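Local coordinates for protein neuraminidase (Influenza A virus, PDB 4K3Y) that forms the beta-propeller, neuraminidase-like ectodomain of a bat influenza A virus, and probably does not cleave sialic acid as classical influenza neuraminidases do, at residues T164-S169 / T211-D216; T144-C149 / G263-M268; P220-D225 / Y230-P235; T198-Y201 / V206-T209. One frame throughout, in Å; residues are numbered along the deposited sequence.

Contact 1 (T164-S169 / T211-D216); sequences TTYTAS and TNLWND. With CA (calcium ion), chain M.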
loop_
_atom_site.group_PDB
_atom_site.type_symbol
_atom_site.label_atom_id
_atom_site.label_comp_id
_atom_site.label_asym_id
_atom_site.label_seq_id
_atom_site.Cartn_x
_atom_site.Cartn_y
_atom_site.Cartn_z
ATOM N N THR C 164 9.643 -20.751 -36.616
ATOM C CA THR C 164 9.444 -19.466 -37.285
ATOM C C THR C 164 8.083 -19.369 -37.984
ATOM O O THR C 164 7.632 -18.281 -38.323
ATOM C CB THR C 164 10.566 -19.185 -38.295
ATOM O OG1 THR C 164 10.772 -20.340 -39.123
ATOM C CG2 THR C 164 11.856 -18.847 -37.571
ATOM N N THR C 165 7.442 -20.519 -38.178
ATOM C CA THR C 165 6.136 -20.609 -38.819
ATOM C C THR C 165 5.228 -21.529 -37.973
ATOM O O THR C 165 5.732 -22.345 -37.206
ATOM C CB THR C 165 6.293 -21.113 -40.289
ATOM O OG1 THR C 165 5.028 -21.536 -40.808
ATOM C CG2 THR C 165 7.251 -22.278 -40.361
ATOM N N TYR C 166 3.903 -21.405 -38.076
ATOM C CA TYR C 166 3.033 -22.320 -37.319
ATOM C C TYR C 166 3.029 -23.713 -37.935
ATOM O O TYR C 166 2.628 -24.692 -37.292
ATOM C CB TYR C 166 1.605 -21.783 -37.193
ATOM C CG TYR C 166 1.528 -20.505 -36.406
ATOM C CD1 TYR C 166 1.926 -20.467 -35.075
ATOM C CD2 TYR C 166 1.076 -19.330 -36.988
ATOM C CE1 TYR C 166 1.871 -19.290 -34.339
ATOM C CE2 TYR C 166 1.016 -18.143 -36.259
ATOM C CZ TYR C 166 1.415 -18.135 -34.934
ATOM O OH TYR C 166 1.366 -16.976 -34.200
ATOM N N THR C 167 3.490 -23.785 -39.184
ATOM C CA THR C 167 3.542 -25.033 -39.937
ATOM C C THR C 167 4.764 -25.868 -39.564
ATOM O O THR C 167 4.845 -27.050 -39.906
ATOM C CB THR C 167 3.559 -24.760 -41.448
ATOM O OG1 THR C 167 4.813 -24.168 -41.815
ATOM C CG2 THR C 167 2.426 -23.814 -41.826
ATOM N N ALA C 168 5.712 -25.244 -38.872
ATOM C CA ALA C 168 6.892 -25.940 -38.384
ATOM C C ALA C 168 7.198 -25.499 -36.955
ATOM O O ALA C 168 8.287 -24.994 -36.665
ATOM C CB ALA C 168 8.080 -25.668 -39.295
ATOM N N SER C 169 6.228 -25.679 -36.064
ATOM C CA SER C 169 6.385 -25.265 -34.672
ATOM C C SER C 169 6.919 -26.402 -33.803
ATOM O O SER C 169 6.469 -27.550 -33.920
ATOM C CB SER C 169 5.046 -24.775 -34.114
ATOM O OG SER C 169 3.991 -25.656 -34.459
ATOM N N THR C 211 -3.923 -23.984 -28.982
ATOM C CA THR C 211 -4.508 -23.340 -30.153
ATOM C C THR C 211 -3.730 -23.751 -31.410
ATOM O O THR C 211 -2.505 -23.563 -31.478
ATOM C CB THR C 211 -4.495 -21.788 -30.007
ATOM O OG1 THR C 211 -5.193 -21.411 -28.812
ATOM C CG2 THR C 211 -5.158 -21.113 -31.210
ATOM N N ASN C 212 -4.425 -24.323 -32.395
ATOM C CA ASN C 212 -3.761 -24.648 -33.656
ATOM C C ASN C 212 -3.989 -23.562 -34.711
ATOM O O ASN C 212 -5.088 -23.475 -35.313
ATOM C CB ASN C 212 -4.252 -25.988 -34.199
ATOM C CG ASN C 212 -3.333 -26.564 -35.255
ATOM O OD1 ASN C 212 -2.732 -25.841 -36.053
ATOM N ND2 ASN C 212 -3.226 -27.885 -35.269
ATOM N N LEU C 213 -2.949 -22.757 -34.946
ATOM C CA LEU C 213 -3.013 -21.689 -35.946
ATOM C C LEU C 213 -2.677 -22.135 -37.380
ATOM O O LEU C 213 -2.579 -21.319 -38.310
ATOM C CB LEU C 213 -2.194 -20.452 -35.531
ATOM C CG LEU C 213 -2.733 -19.752 -34.277
ATOM C CD1 LEU C 213 -2.094 -20.334 -33.017
ATOM C CD2 LEU C 213 -2.529 -18.252 -34.355
ATOM N N TRP C 214 -2.532 -23.439 -37.554
ATOM C CA TRP C 214 -2.089 -24.000 -38.818
ATOM C C TRP C 214 -3.200 -24.698 -39.597
ATOM O O TRP C 214 -3.594 -24.227 -40.664
ATOM C CB TRP C 214 -0.931 -24.968 -38.562
ATOM C CG TRP C 214 -0.438 -25.714 -39.765
ATOM C CD1 TRP C 214 -0.633 -25.396 -41.082
ATOM C CD2 TRP C 214 0.347 -26.912 -39.751
ATOM N NE1 TRP C 214 -0.017 -26.327 -41.886
ATOM C CE2 TRP C 214 0.590 -27.270 -41.097
ATOM C CE3 TRP C 214 0.868 -27.717 -38.729
ATOM C CZ2 TRP C 214 1.332 -28.398 -41.448
ATOM C CZ3 TRP C 214 1.603 -28.838 -39.080
ATOM C CH2 TRP C 214 1.826 -29.169 -40.430
ATOM N N ASN C 215 -3.701 -25.810 -39.053
ATOM C CA ASN C 215 -4.522 -26.754 -39.813
ATOM C C ASN C 215 -5.678 -27.393 -39.030
ATOM O O ASN C 215 -6.104 -28.500 -39.358
ATOM C CB ASN C 215 -3.619 -27.883 -40.310
ATOM C CG ASN C 215 -2.835 -28.524 -39.183
ATOM O OD1 ASN C 215 -2.941 -28.118 -38.028
ATOM N ND2 ASN C 215 -2.056 -29.537 -39.508
ATOM N N ASP C 216 -6.171 -26.722 -37.994
ATOM C CA ASP C 216 -7.268 -27.269 -37.184
ATOM C C ASP C 216 -8.138 -26.183 -36.580
ATOM O O ASP C 216 -7.630 -25.329 -35.873
ATOM C CB ASP C 216 -6.724 -28.128 -36.034
ATOM C CG ASP C 216 -7.814 -28.962 -35.367
ATOM O OD1 ASP C 216 -8.962 -28.969 -35.884
ATOM O OD2 ASP C 216 -7.517 -29.629 -34.348
HETATM CA CA CA M . -7.626 -22.479 -36.138
#

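Contact 2 (T144-C149 / G263-M268); sequences TQASSC and GIQGFM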
loop_
_atom_site.group_PDB
_atom_site.type_symbol
_atom_site.label_atom_id
_atom_site.label_comp_id
_atom_site.label_asym_id
_atom_site.label_seq_id
_atom_site.Cartn_x
_atom_site.Cartn_y
_atom_site.Cartn_z
ATOM N N THR C 144 5.902 -17.923 -24.663
ATOM C CA THR C 144 5.253 -18.496 -23.470
ATOM C C THR C 144 3.786 -18.851 -23.728
ATOM O O THR C 144 3.235 -18.529 -24.785
ATOM C CB THR C 144 5.308 -17.544 -22.278
ATOM O OG1 THR C 144 4.286 -16.544 -22.409
ATOM C CG2 THR C 144 6.681 -16.882 -22.194
ATOM N N GLN C 145 3.143 -19.489 -22.757
ATOM C CA GLN C 145 1.775 -19.945 -22.967
ATOM C C GLN C 145 0.754 -18.839 -22.726
ATOM O O GLN C 145 -0.454 -19.051 -22.926
ATOM C CB GLN C 145 1.467 -21.151 -22.094
ATOM C CG GLN C 145 2.032 -21.039 -20.699
ATOM C CD GLN C 145 1.781 -22.285 -19.868
ATOM O OE1 GLN C 145 2.572 -22.631 -18.981
ATOM N NE2 GLN C 145 0.667 -22.954 -20.134
ATOM N N ALA C 146 1.248 -17.665 -22.319
ATOM C CA ALA C 146 0.409 -16.472 -22.164
ATOM C C ALA C 146 -0.784 -16.789 -21.280
ATOM O O ALA C 146 -1.939 -16.457 -21.596
ATOM C CB ALA C 146 -0.065 -15.943 -23.523
ATOM N N SER C 147 -0.462 -17.408 -20.156
ATOM C CA SER C 147 -1.421 -18.028 -19.282
ATOM C C SER C 147 -0.671 -18.461 -18.032
ATOM O O SER C 147 0.556 -18.396 -17.970
ATOM C CB SER C 147 -2.018 -19.255 -19.963
ATOM O OG SER C 147 -2.919 -19.912 -19.081
ATOM N N SER C 148 -1.412 -18.908 -17.032
ATOM C CA SER C 148 -0.795 -19.402 -15.822
ATOM C C SER C 148 -0.003 -20.675 -16.098
ATOM O O SER C 148 -0.473 -21.546 -16.860
ATOM C CB SER C 148 -1.865 -19.682 -14.771
ATOM O OG SER C 148 -1.272 -20.095 -13.551
ATOM N N CYS C 149 1.201 -20.779 -15.522
ATOM C CA CYS C 149 1.872 -22.081 -15.432
ATOM C C CYS C 149 1.246 -22.866 -14.274
ATOM O O CYS C 149 0.451 -22.326 -13.482
ATOM C CB CYS C 149 3.383 -21.939 -15.145
ATOM S SG CYS C 149 4.134 -20.313 -15.268
ATOM N N GLY C 263 -6.393 -18.511 -35.426
ATOM C CA GLY C 263 -6.841 -19.006 -34.138
ATOM C C GLY C 263 -6.591 -18.076 -32.967
ATOM O O GLY C 263 -5.793 -17.149 -33.039
ATOM N N ILE C 264 -7.269 -18.334 -31.863
ATOM C CA ILE C 264 -7.090 -17.508 -30.682
ATOM C C ILE C 264 -7.011 -18.418 -29.455
ATOM O O ILE C 264 -7.564 -19.520 -29.454
ATOM C CB ILE C 264 -8.227 -16.477 -30.578
ATOM C CG1 ILE C 264 -7.853 -15.353 -29.602
ATOM C CG2 ILE C 264 -9.561 -17.163 -30.220
ATOM C CD1 ILE C 264 -8.533 -14.046 -29.937
ATOM N N GLN C 265 -6.284 -17.980 -28.438
ATOM C CA GLN C 265 -6.164 -18.742 -27.203
ATOM C C GLN C 265 -7.539 -18.919 -26.595
ATOM O O GLN C 265 -8.332 -17.967 -26.505
ATOM C CB GLN C 265 -5.247 -18.004 -26.231
ATOM C CG GLN C 265 -5.074 -18.593 -24.861
ATOM C CD GLN C 265 -3.978 -17.850 -24.118
ATOM O OE1 GLN C 265 -3.801 -16.632 -24.309
ATOM N NE2 GLN C 265 -3.202 -18.578 -23.305
ATOM N N GLY C 266 -7.815 -20.151 -26.191
ATOM C CA GLY C 266 -9.090 -20.500 -25.606
ATOM C C GLY C 266 -8.924 -21.868 -25.009
ATOM O O GLY C 266 -7.851 -22.476 -25.146
ATOM N N PHE C 267 -9.985 -22.365 -24.381
ATOM C CA PHE C 267 -9.869 -23.551 -23.544
ATOM C C PHE C 267 -10.990 -24.559 -23.760
ATOM O O PHE C 267 -12.063 -24.242 -24.293
ATOM C CB PHE C 267 -9.838 -23.136 -22.056
ATOM C CG PHE C 267 -11.099 -22.425 -21.593
ATOM C CD1 PHE C 267 -11.207 -21.034 -21.682
ATOM C CD2 PHE C 267 -12.177 -23.147 -21.069
ATOM C CE1 PHE C 267 -12.368 -20.375 -21.268
ATOM C CE2 PHE C 267 -13.345 -22.484 -20.647
ATOM C CZ PHE C 267 -13.441 -21.105 -20.754
ATOM N N MET C 268 -10.704 -25.784 -23.338
ATOM C CA MET C 268 -11.691 -26.835 -23.176
ATOM C C MET C 268 -11.498 -27.384 -21.764
ATOM O O MET C 268 -10.375 -27.362 -21.232
ATOM C CB MET C 268 -11.469 -27.941 -24.205
ATOM C CG MET C 268 -11.767 -27.554 -25.661
ATOM S SD MET C 268 -11.235 -28.824 -26.834
ATOM C CE MET C 268 -11.825 -28.149 -28.399
#

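Contact 3 (P220-D225 / Y230-P235); sequences PFLEFD and YTFKEP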
loop_
_atom_site.group_PDB
_atom_site.type_symbol
_atom_site.label_atom_id
_atom_site.label_comp_id
_atom_site.label_asym_id
_atom_site.label_seq_id
_atom_site.Cartn_x
_atom_site.Cartn_y
_atom_site.Cartn_z
ATOM N N PRO C 220 -6.294 -28.478 -30.033
ATOM C CA PRO C 220 -5.488 -29.623 -29.582
ATOM C C PRO C 220 -5.461 -29.721 -28.055
ATOM O O PRO C 220 -5.614 -28.699 -27.366
ATOM C CB PRO C 220 -4.090 -29.304 -30.133
ATOM C CG PRO C 220 -4.064 -27.798 -30.264
ATOM C CD PRO C 220 -5.470 -27.417 -30.650
ATOM N N PHE C 221 -5.263 -30.936 -27.543
ATOM C CA PHE C 221 -5.303 -31.198 -26.106
ATOM C C PHE C 221 -4.089 -31.990 -25.602
ATOM O O PHE C 221 -3.589 -32.876 -26.288
ATOM C CB PHE C 221 -6.575 -31.962 -25.767
ATOM C CG PHE C 221 -7.008 -31.814 -24.344
ATOM C CD1 PHE C 221 -7.717 -30.692 -23.945
ATOM C CD2 PHE C 221 -6.721 -32.793 -23.404
ATOM C CE1 PHE C 221 -8.133 -30.539 -22.629
ATOM C CE2 PHE C 221 -7.132 -32.650 -22.081
ATOM C CZ PHE C 221 -7.839 -31.519 -21.695
ATOM N N LEU C 222 -3.640 -31.677 -24.390
ATOM C CA LEU C 222 -2.499 -32.341 -23.781
ATOM C C LEU C 222 -2.841 -32.750 -22.350
ATOM O O LEU C 222 -3.590 -32.054 -21.652
ATOM C CB LEU C 222 -1.301 -31.383 -23.733
ATOM C CG LEU C 222 0.133 -31.847 -24.010
ATOM C CD1 LEU C 222 1.123 -30.930 -23.301
ATOM C CD2 LEU C 222 0.381 -33.298 -23.643
ATOM N N GLU C 223 -2.300 -33.887 -21.922
ATOM C CA GLU C 223 -2.269 -34.243 -20.505
ATOM C C GLU C 223 -0.893 -34.835 -20.194
ATOM O O GLU C 223 -0.262 -35.447 -21.061
ATOM C CB GLU C 223 -3.413 -35.190 -20.124
ATOM C CG GLU C 223 -3.291 -36.618 -20.647
ATOM C CD GLU C 223 -4.480 -37.487 -20.250
ATOM O OE1 GLU C 223 -5.556 -36.919 -19.942
ATOM O OE2 GLU C 223 -4.328 -38.735 -20.243
ATOM N N PHE C 224 -0.411 -34.621 -18.975
ATOM C CA PHE C 224 0.888 -35.155 -18.576
ATOM C C PHE C 224 1.050 -35.199 -17.056
ATOM O O PHE C 224 0.425 -34.415 -16.330
ATOM C CB PHE C 224 2.032 -34.348 -19.208
ATOM C CG PHE C 224 2.072 -32.907 -18.782
ATOM C CD1 PHE C 224 1.362 -31.945 -19.484
ATOM C CD2 PHE C 224 2.827 -32.507 -17.675
ATOM C CE1 PHE C 224 1.407 -30.610 -19.089
ATOM C CE2 PHE C 224 2.875 -31.169 -17.271
ATOM C CZ PHE C 224 2.173 -30.224 -17.977
ATOM N N ASP C 225 1.882 -36.125 -16.582
ATOM C CA ASP C 225 2.191 -36.213 -15.157
ATOM C C ASP C 225 3.606 -35.713 -14.899
ATOM O O ASP C 225 4.277 -35.244 -15.829
ATOM C CB ASP C 225 1.973 -37.632 -14.605
ATOM C CG ASP C 225 2.621 -38.713 -15.462
ATOM O OD1 ASP C 225 3.786 -38.534 -15.880
ATOM O OD2 ASP C 225 1.959 -39.747 -15.710
ATOM N N TYR C 230 3.247 -38.038 -21.359
ATOM C CA TYR C 230 2.184 -37.265 -21.977
ATOM C C TYR C 230 1.463 -38.032 -23.070
ATOM O O TYR C 230 1.995 -38.970 -23.672
ATOM C CB TYR C 230 2.730 -35.949 -22.566
ATOM C CG TYR C 230 3.621 -36.138 -23.783
ATOM C CD1 TYR C 230 4.991 -36.325 -23.636
ATOM C CD2 TYR C 230 3.094 -36.128 -25.076
ATOM C CE1 TYR C 230 5.814 -36.499 -24.738
ATOM C CE2 TYR C 230 3.914 -36.305 -26.184
ATOM C CZ TYR C 230 5.273 -36.489 -26.010
ATOM O OH TYR C 230 6.103 -36.661 -27.098
ATOM N N THR C 231 0.237 -37.605 -23.312
ATOM C CA THR C 231 -0.453 -37.960 -24.520
ATOM C C THR C 231 -1.205 -36.720 -25.027
ATOM O O THR C 231 -1.805 -35.973 -24.240
ATOM C CB THR C 231 -1.359 -39.202 -24.318
ATOM O OG1 THR C 231 -2.454 -39.161 -25.244
ATOM C CG2 THR C 231 -1.894 -39.264 -22.897
ATOM N N PHE C 232 -1.105 -36.473 -26.333
ATOM C CA PHE C 232 -1.882 -35.431 -26.984
ATOM C C PHE C 232 -3.212 -36.040 -27.425
ATOM O O PHE C 232 -3.240 -37.145 -27.969
ATOM C CB PHE C 232 -1.149 -34.894 -28.220
ATOM C CG PHE C 232 -0.090 -33.859 -27.922
ATOM C CD1 PHE C 232 -0.435 -32.530 -27.695
ATOM C CD2 PHE C 232 1.258 -34.203 -27.909
ATOM C CE1 PHE C 232 0.542 -31.566 -27.437
ATOM C CE2 PHE C 232 2.239 -33.241 -27.654
ATOM C CZ PHE C 232 1.874 -31.923 -27.419
ATOM N N LYS C 233 -4.315 -35.333 -27.201
ATOM C CA LYS C 233 -5.601 -35.827 -27.678
ATOM C C LYS C 233 -6.269 -34.859 -28.648
ATOM O O LYS C 233 -5.889 -33.696 -28.746
ATOM C CB LYS C 233 -6.527 -36.154 -26.510
ATOM C CG LYS C 233 -5.842 -36.936 -25.407
ATOM C CD LYS C 233 -6.833 -37.778 -24.626
ATOM C CE LYS C 233 -6.133 -38.594 -23.555
ATOM N NZ LYS C 233 -7.120 -39.359 -22.740
ATOM N N GLU C 234 -7.253 -35.351 -29.387
ATOM C CA GLU C 234 -8.023 -34.494 -30.275
ATOM C C GLU C 234 -9.504 -34.685 -30.013
ATOM O O GLU C 234 -10.015 -35.798 -30.112
ATOM C CB GLU C 234 -7.723 -34.797 -31.736
ATOM C CG GLU C 234 -8.627 -34.043 -32.692
ATOM C CD GLU C 234 -8.126 -32.632 -32.987
ATOM O OE1 GLU C 234 -6.995 -32.298 -32.569
ATOM O OE2 GLU C 234 -8.858 -31.861 -33.646
ATOM N N PRO C 235 -10.199 -33.595 -29.676
ATOM C CA PRO C 235 -11.628 -33.658 -29.357
ATOM C C PRO C 235 -12.445 -34.211 -30.519
ATOM O O PRO C 235 -12.235 -33.851 -31.685
ATOM C CB PRO C 235 -11.998 -32.196 -29.063
ATOM C CG PRO C 235 -10.926 -31.381 -29.712
ATOM C CD PRO C 235 -9.682 -32.218 -29.643
#

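Contact 4 (T198-Y201 / V206-T209); sequences TCYY and VKCT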
loop_
_atom_site.group_PDB
_atom_site.type_symbol
_atom_site.label_atom_id
_atom_site.label_comp_id
_atom_site.label_asym_id
_atom_site.label_seq_id
_atom_site.Cartn_x
_atom_site.Cartn_y
_atom_site.Cartn_z
ATOM N N THR C 198 -3.599 -23.326 -22.149
ATOM C CA THR C 198 -4.100 -22.974 -20.824
ATOM C C THR C 198 -4.387 -24.276 -20.121
ATOM O O THR C 198 -4.903 -25.232 -20.717
ATOM C CB THR C 198 -5.384 -22.115 -20.855
ATOM O OG1 THR C 198 -6.212 -22.517 -21.955
ATOM C CG2 THR C 198 -5.033 -20.685 -21.031
ATOM N N CYS C 199 -4.054 -24.320 -18.846
ATOM C CA CYS C 199 -3.984 -25.604 -18.186
ATOM C C CYS C 199 -4.726 -25.635 -16.859
ATOM O O CYS C 199 -4.997 -24.594 -16.262
ATOM C CB CYS C 199 -2.514 -26.003 -18.002
ATOM S SG CYS C 199 -1.491 -25.819 -19.500
ATOM N N TYR C 200 -5.052 -26.841 -16.408
ATOM C CA TYR C 200 -5.556 -27.057 -15.056
ATOM C C TYR C 200 -5.026 -28.386 -14.537
ATOM O O TYR C 200 -4.599 -29.240 -15.309
ATOM C CB TYR C 200 -7.085 -27.018 -15.021
ATOM C CG TYR C 200 -7.769 -28.118 -15.802
ATOM C CD1 TYR C 200 -7.951 -28.020 -17.179
ATOM C CD2 TYR C 200 -8.255 -29.244 -15.157
ATOM C CE1 TYR C 200 -8.585 -29.031 -17.885
ATOM C CE2 TYR C 200 -8.883 -30.253 -15.853
ATOM C CZ TYR C 200 -9.046 -30.140 -17.215
ATOM O OH TYR C 200 -9.675 -31.140 -17.907
ATOM N N TYR C 201 -5.037 -28.558 -13.225
ATOM C CA TYR C 201 -4.610 -29.820 -12.625
ATOM C C TYR C 201 -5.797 -30.560 -12.021
ATOM O O TYR C 201 -6.623 -29.965 -11.315
ATOM C CB TYR C 201 -3.565 -29.566 -11.526
ATOM C CG TYR C 201 -3.138 -30.807 -10.772
ATOM C CD1 TYR C 201 -2.154 -31.641 -11.289
ATOM C CD2 TYR C 201 -3.719 -31.150 -9.551
ATOM C CE1 TYR C 201 -1.755 -32.782 -10.618
ATOM C CE2 TYR C 201 -3.327 -32.297 -8.868
ATOM C CZ TYR C 201 -2.341 -33.109 -9.408
ATOM O OH TYR C 201 -1.926 -34.257 -8.757
ATOM N N VAL C 206 -1.658 -32.820 -15.313
ATOM C CA VAL C 206 -1.872 -31.478 -15.831
ATOM C C VAL C 206 -2.572 -31.620 -17.172
ATOM O O VAL C 206 -2.161 -32.427 -18.006
ATOM C CB VAL C 206 -0.571 -30.709 -16.049
ATOM C CG1 VAL C 206 -0.876 -29.330 -16.641
ATOM C CG2 VAL C 206 0.177 -30.565 -14.747
ATOM N N LYS C 207 -3.638 -30.851 -17.374
ATOM C CA LYS C 207 -4.368 -30.899 -18.632
ATOM C C LYS C 207 -4.384 -29.527 -19.325
ATOM O O LYS C 207 -4.714 -28.517 -18.701
ATOM C CB LYS C 207 -5.773 -31.457 -18.391
ATOM C CG LYS C 207 -5.774 -32.828 -17.728
ATOM C CD LYS C 207 -7.169 -33.442 -17.771
ATOM C CE LYS C 207 -7.319 -34.650 -16.852
ATOM N NZ LYS C 207 -8.746 -34.793 -16.390
ATOM N N CYS C 208 -4.016 -29.496 -20.604
ATOM C CA CYS C 208 -3.884 -28.228 -21.318
ATOM C C CYS C 208 -4.696 -28.196 -22.610
ATOM O O CYS C 208 -4.851 -29.214 -23.282
ATOM C CB CYS C 208 -2.414 -27.953 -21.630
ATOM S SG CYS C 208 -1.417 -27.840 -20.178
ATOM N N THR C 209 -5.211 -27.021 -22.954
ATOM C CA THR C 209 -5.881 -26.830 -24.237
ATOM C C THR C 209 -5.061 -25.862 -25.048
ATOM O O THR C 209 -4.831 -24.737 -24.622
ATOM C CB THR C 209 -7.266 -26.234 -24.077
ATOM O OG1 THR C 209 -8.078 -27.123 -23.299
ATOM C CG2 THR C 209 -7.897 -26.040 -25.438
#

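Contact 1 (T164-S169 / T211-D216)
Two apolar contacts join loop 164-169 to loop 211-216: Tyr166 against Leu213 and Thr167 against Trp214. In the first, Leu213 lays its CB over one face of the phenol ring, 3.8 Å from the ring centroid and 15° off the normal, while its CD2 lies over the CE2 and CZ end of the same ring. In the second, Thr167 puts its methyl carbon CG2 over the five-membered ring of Trp214, 3.7 Å from that centroid. The threonine and indole side chains meet at about a right angle. With OG1 between the backbone N and the carbonyl carbon (chi1 69°), Thr167 offers its methyl to the indole and turns its hydroxyl elsewhere: Thr167 OG1 and Thr165 OG1 are hydrogen-bonded at 2.8 Å. Threonine therefore serves both a greasy and a polar neighbour, and the broad indole gives a flat floor for the whole residue.

Further polar interactions lie within loop 211-216. Asn212 OD1 accepts from Trp214 N at 2.8 Å, in the carbonyl plane, and from Asn215 N at 3.2 Å, from above that plane. Asparagine suits this place because its short amide can curl back onto its own backbone, setting the turn that presents Leu213 and Trp214 to Tyr166 and Thr167.

Metal binding uses the same loop. The carbonyl oxygens Asn212 O and Asp216 O each lie 2.9 Å from the calcium ion, and Gly262 O is a further ligand. The Asx turn starts at the first of these ligands, within a calcium site of the kind found in influenza neuraminidases.

Contact 2 (T144-C149 / G263-M268)
Near the centre of the beta-propeller, where the loops entering two non-adjacent blades, at strands 150-152 and 268-269, meet, Gln265 reaches across to Gln145 and Ala146. The bridge rests on one amide. Gln265 CG stands anti to the backbone N (chi1 176°) and the chain continues extended, which carries the carboxamide out to the opposing loop. There NE2 gives a hydrogen bond to Ala146 O at 3.0 Å. The nitrogen sits above that carbonyl's plane, so the grip is on the flank of the oxygen and not in the line of a lone pair. A weak second bond runs from Gln265 NE2 to Gln145 O at 2.8 Å. Glutamine suits this buried place because it can span the distance without a charge and supply N-H to Ala146 O and, weakly, to Gln145 O. Packing is slight: Ala146 CB lies 3.9 Å from Gln265 OE1, and Ser147 CB passes 3.6 Å from Gln265 NE2.

The accepting loop is shaped from within. Ala146 N donates to Thr144 OG1 at 3.2 Å, forming an ST turn, and Ala146 O has a second donor in Arg318 NH1. Gln145 turns its own amide elsewhere, to Thr158 and to Pro197 O, while Cys149 is tied to Cys105 by a disulfide. Here a single side-chain amide links two blade entrances near the middle of a six-bladed propeller.

Contact 3 (P220-D225 / Y230-P235)
Leu222 and Phe232 face each other at a non-hydrogen-bonded pair of the antiparallel hairpin 221-224/230-233, on its well-packed side. Leu222 CG comes over one face of the Phe232 ring, 3.9 Å from the centroid and 28° off the normal, and its CD2 also sits above that ring. The same CD2 reaches Tyr230 CB at 3.7 Å, so one branched leucine touches both Phe232 and Tyr230. Phe224 and Tyr230 form the next such pair and touch through their first carbons, CB to CB 3.8 Å. Each carries its CG between backbone N and carbonyl carbon (chi1 62° and 69°), and the rings lead away from one another. Phe192 and Phe194 meet Phe232 edge-to-face, Leu187 touches both Tyr230 and Phe232, and Tyr230 OH is hydrogen-bonded to Asp188 N. Large apolar groups suit this face because it lies against the preceding blade.

The other face, with Glu223, Thr231 and Lys233, is held more loosely and is partly exposed. Glu223 and Thr231 lie side by side, with OE2 3.6 Å from the threonine CG2. Lys233 stretches its extended chain toward the same carboxylate, but Glu223 OE2 to Lys233 NZ is a long salt bridge of 3.8 Å. Flexible charged chains tolerate such a place. Phe221, on this face too, is buried instead, its ring turned away to Phe298.

Between the faces, Phe221 pairs with Lys233 and Glu223 with Thr231, each through two backbone hydrogen bonds, the shortest from Lys233 N to Phe221 O at 2.7 Å. This is the outer beta hairpin of a four-stranded propeller blade.

Contact 4 (T198-Y201 / V206-T209)
A disulfide between Cys199 and Cys208 ties together the antiparallel hairpin in the inner half of a propeller blade. The sulfurs are bonded at 2.1 Å with a chi3 of 108°, directly between two strands at a non-hydrogen-bonded pair whose CA atoms are only 4.1 Å apart. Both SG atoms, standing beside their backbone N, turn to each other across the strands. On the same face Val206 CG1 packs 4.0 Å from Cys199 CB, a compact branched group suited to a buried sheet surface.

The opposite face carries Tyr200 and Lys207. Lys207 CB lies over the tyrosine ring, 4.0 Å from its centroid, and the extended lysine chain runs on past the phenol, with CD 3.4 Å from Tyr200 OH. Tyrosine thus offers a flat apolar surface to the lysine methylenes, while its hydroxyl bonds to Glu270 O on the neighbouring blade.

Paired backbone hydrogen bonds close the hydrogen-bonded pairs on each side of the disulfide, Thr198 with Thr209 and Tyr200 with Lys207; that from Lys207 N to Tyr200 O, 2.8 Å, is almost straight at 175°. It is a cross-strand disulfide within the first two strands of a neuraminidase propeller blade.

In the fold
Contacts 3 and 4 belong to one four-stranded blade: 198-201/206-209 is its inner, buried half, 220-225/230-235 its outer, partly exposed half, and backbone hydrogen bonds between strands 205-211 and 221-224 unite them. A covalent bridge marks the inner hairpin, aromatic packing and a long salt bridge the outer. Contact 2 lies deepest and depends on a polar amide, whereas contact 1 is a surface meeting of loops held by CH-pi packing beside the calcium ion. Segment 211-216 continues from the second strand of the blade, and Thr211 OG1 is hydrogen-bonded to Ile264 O of contact 2. Met268 N is likewise hydrogen-bonded to Thr209 OG1, joining contact 2 to contact 4.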